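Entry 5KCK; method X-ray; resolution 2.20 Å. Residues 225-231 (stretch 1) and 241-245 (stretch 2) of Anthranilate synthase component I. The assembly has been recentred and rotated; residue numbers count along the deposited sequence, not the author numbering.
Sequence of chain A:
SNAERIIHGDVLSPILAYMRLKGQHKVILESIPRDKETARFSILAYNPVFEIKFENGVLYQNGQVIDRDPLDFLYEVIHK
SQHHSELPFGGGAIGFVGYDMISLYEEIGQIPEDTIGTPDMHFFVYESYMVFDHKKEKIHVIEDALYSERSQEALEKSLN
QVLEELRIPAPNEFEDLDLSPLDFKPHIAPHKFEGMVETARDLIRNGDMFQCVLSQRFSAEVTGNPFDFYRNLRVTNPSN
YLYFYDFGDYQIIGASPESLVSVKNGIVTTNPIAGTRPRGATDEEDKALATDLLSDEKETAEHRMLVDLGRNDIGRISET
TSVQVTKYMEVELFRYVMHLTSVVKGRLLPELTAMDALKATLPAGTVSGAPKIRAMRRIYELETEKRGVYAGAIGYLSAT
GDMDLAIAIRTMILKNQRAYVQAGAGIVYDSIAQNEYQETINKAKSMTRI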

# COMPACT_ATOMS: atom_id res chain seq x y z
N ASN A 225 -14.08 -20.86 -9.03
CA ASN A 225 -13.84 -19.78 -9.97
C ASN A 225 -12.35 -19.49 -10.05
O ASN A 225 -11.73 -19.18 -9.03
N PRO A 226 -11.73 -19.57 -11.24
CA PRO A 226 -10.28 -19.30 -11.33
C PRO A 226 -9.90 -17.87 -10.98
O PRO A 226 -8.89 -17.64 -10.31
N PHE A 227 -10.69 -16.89 -11.44
CA PHE A 227 -10.40 -15.50 -11.13
C PHE A 227 -10.46 -15.23 -9.63
O PHE A 227 -9.64 -14.48 -9.09
N ASP A 228 -11.42 -15.84 -8.93
CA ASP A 228 -11.46 -15.64 -7.48
C ASP A 228 -10.23 -16.24 -6.81
O ASP A 228 -9.77 -15.71 -5.79
N PHE A 229 -9.70 -17.33 -7.36
CA PHE A 229 -8.42 -17.83 -6.88
C PHE A 229 -7.33 -16.78 -7.04
O PHE A 229 -6.54 -16.54 -6.12
N TYR A 230 -7.29 -16.11 -8.20
CA TYR A 230 -6.32 -15.03 -8.39
C TYR A 230 -6.53 -13.92 -7.37
O TYR A 230 -5.56 -13.43 -6.78
N ARG A 231 -7.79 -13.52 -7.14
CA ARG A 231 -8.06 -12.46 -6.17
C ARG A 231 -7.54 -12.84 -4.79
O ARG A 231 -7.01 -11.99 -4.06
N TYR A 241 5.81 -10.54 -9.00
CA TYR A 241 5.11 -10.99 -10.20
C TYR A 241 3.81 -11.67 -9.81
O TYR A 241 3.83 -12.76 -9.22
N LEU A 242 2.70 -11.04 -10.14
CA LEU A 242 1.39 -11.65 -10.10
C LEU A 242 0.78 -11.54 -11.49
O LEU A 242 0.97 -10.53 -12.17
N TYR A 243 0.08 -12.59 -11.92
CA TYR A 243 -0.42 -12.58 -13.29
C TYR A 243 -1.59 -13.55 -13.42
O TYR A 243 -1.58 -14.66 -12.88
N PHE A 244 -2.61 -13.08 -14.14
CA PHE A 244 -3.74 -13.89 -14.58
C PHE A 244 -3.83 -13.69 -16.09
O PHE A 244 -4.20 -12.61 -16.55
N TYR A 245 -3.45 -14.71 -16.87
CA TYR A 245 -3.49 -14.65 -18.33
C TYR A 245 -4.62 -15.53 -18.83
O TYR A 245 -4.62 -16.74 -18.58

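The helix beginning at Pro226 runs nearly antiparallel to the strand 242-245, their axes 9.4 Å apart at closest approach, and aromatic side chains fill the gap without a single hydrogen bond between the stretches. Phe244 is the centrepiece. Its CA-to-CB bond points toward the helix, and chi1 t with chi2 near 92° lays its flat, apolar ring along the first helical turn, where Phe244 CE1 lies 3.8 Å from Phe227 CA and 4.2 Å from CB of Pro226, a compact apolar residue also directed toward the strand. Phe227, also t, sets off sideways yet presents its ring edge to the Phe244 face, Phe227 CD1 to Phe244 CE2 being 4.1 Å, with the planes at 83°.

Tyr230 points toward the strand. With chi1 t and chi2 69°, its ring extends along the strand toward Leu242, receiving Phe244 CB over one face, while its edge meets Tyr243 N. Tyrosine suits this place: its ring packs like phenylalanine's, while its hydroxyl, with Tyr230 OH 3.4 Å from Leu242 CB, finds a hydrogen bond elsewhere in the structure. Leu242 (chi1 m, chi2 t) points inward, adding aliphatic bulk; Tyr243 (chi1 p) points away, in keeping with strand alternation.

Two polar contacts lie within the helical stretch: Asn225 OD1 caps Phe227 N through a weak 3.0 Å bond, and Asp228 OD1 forms a salt bridge with Arg231 NH1 at 3.3 Å, neither residue touching the strand.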

# COMPACT_ATOMS: atom_id res chain seq x y z
CB ASN A 225 -14.61 -18.53 -9.52
CG ASN A 225 -14.58 -17.40 -10.54
OD1 ASN A 225 -13.64 -17.25 -11.32
ND2 ASN A 225 -15.62 -16.58 -10.51
CB PRO A 226 -9.96 -19.61 -12.80
CG PRO A 226 -11.27 -19.45 -13.53
CD PRO A 226 -12.33 -19.88 -12.55
CB PHE A 227 -11.36 -14.59 -11.90
CG PHE A 227 -11.03 -13.14 -11.80
CD1 PHE A 227 -9.88 -12.65 -12.38
CD2 PHE A 227 -11.86 -12.27 -11.10
CE1 PHE A 227 -9.56 -11.31 -12.29
CE2 PHE A 227 -11.54 -10.93 -11.01
CZ PHE A 227 -10.39 -10.45 -11.60
CB ASP A 228 -12.73 -16.24 -6.88
CG ASP A 228 -13.97 -15.40 -7.17
OD1 ASP A 228 -13.83 -14.26 -7.67
OD2 ASP A 228 -15.09 -15.89 -6.90
CB PHE A 229 -8.05 -19.13 -7.61
CG PHE A 229 -6.69 -19.66 -7.25
CD1 PHE A 229 -6.52 -20.44 -6.12
CD2 PHE A 229 -5.60 -19.39 -8.04
CE1 PHE A 229 -5.27 -20.94 -5.78
CE2 PHE A 229 -4.34 -19.89 -7.72
CZ PHE A 229 -4.18 -20.66 -6.59
CB TYR A 230 -6.39 -14.47 -9.82
CG TYR A 230 -5.35 -13.39 -10.06
CD1 TYR A 230 -4.00 -13.69 -10.12
CD2 TYR A 230 -5.73 -12.05 -10.21
CE1 TYR A 230 -3.04 -12.71 -10.33
CE2 TYR A 230 -4.77 -11.06 -10.42
CZ TYR A 230 -3.43 -11.40 -10.48
OH TYR A 230 -2.47 -10.43 -10.68
CB ARG A 231 -9.56 -12.16 -6.11
CG ARG A 231 -10.15 -11.58 -7.39
CD ARG A 231 -11.68 -11.50 -7.29
NE ARG A 231 -12.09 -10.66 -6.17
CZ ARG A 231 -13.32 -10.59 -5.69
NH1 ARG A 231 -14.30 -11.32 -6.21
NH2 ARG A 231 -13.57 -9.79 -4.66
CB TYR A 241 5.98 -11.93 -11.02
CG TYR A 241 7.28 -11.31 -11.42
CD1 TYR A 241 7.35 -10.48 -12.53
CD2 TYR A 241 8.43 -11.53 -10.69
CE1 TYR A 241 8.54 -9.90 -12.92
CE2 TYR A 241 9.64 -10.95 -11.07
CZ TYR A 241 9.67 -10.14 -12.19
OH TYR A 241 10.84 -9.54 -12.60
CB LEU A 242 0.49 -10.98 -9.06
CG LEU A 242 0.86 -11.28 -7.61
CD1 LEU A 242 0.44 -10.12 -6.73
CD2 LEU A 242 0.17 -12.55 -7.18
CB TYR A 243 0.69 -12.93 -14.30
CG TYR A 243 1.63 -14.01 -13.82
CD1 TYR A 243 1.34 -15.35 -14.05
CD2 TYR A 243 2.79 -13.69 -13.13
CE1 TYR A 243 2.19 -16.35 -13.62
CE2 TYR A 243 3.66 -14.69 -12.69
CZ TYR A 243 3.35 -16.01 -12.94
OH TYR A 243 4.18 -17.02 -12.50
CB PHE A 244 -5.02 -13.46 -13.86
CG PHE A 244 -6.24 -14.28 -14.20
CD1 PHE A 244 -6.58 -15.40 -13.45
CD2 PHE A 244 -7.06 -13.92 -15.26
CE1 PHE A 244 -7.71 -16.16 -13.75
CE2 PHE A 244 -8.20 -14.68 -15.58
CZ PHE A 244 -8.52 -15.81 -14.83
CB TYR A 245 -2.18 -15.14 -18.96
CG TYR A 245 -0.96 -14.27 -18.75
CD1 TYR A 245 -1.02 -13.07 -18.07
CD2 TYR A 245 0.28 -14.67 -19.28
CE1 TYR A 245 0.12 -12.28 -17.89
CE2 TYR A 245 1.42 -13.90 -19.12
CZ TYR A 245 1.34 -12.71 -18.42
OH TYR A 245 2.48 -11.95 -18.26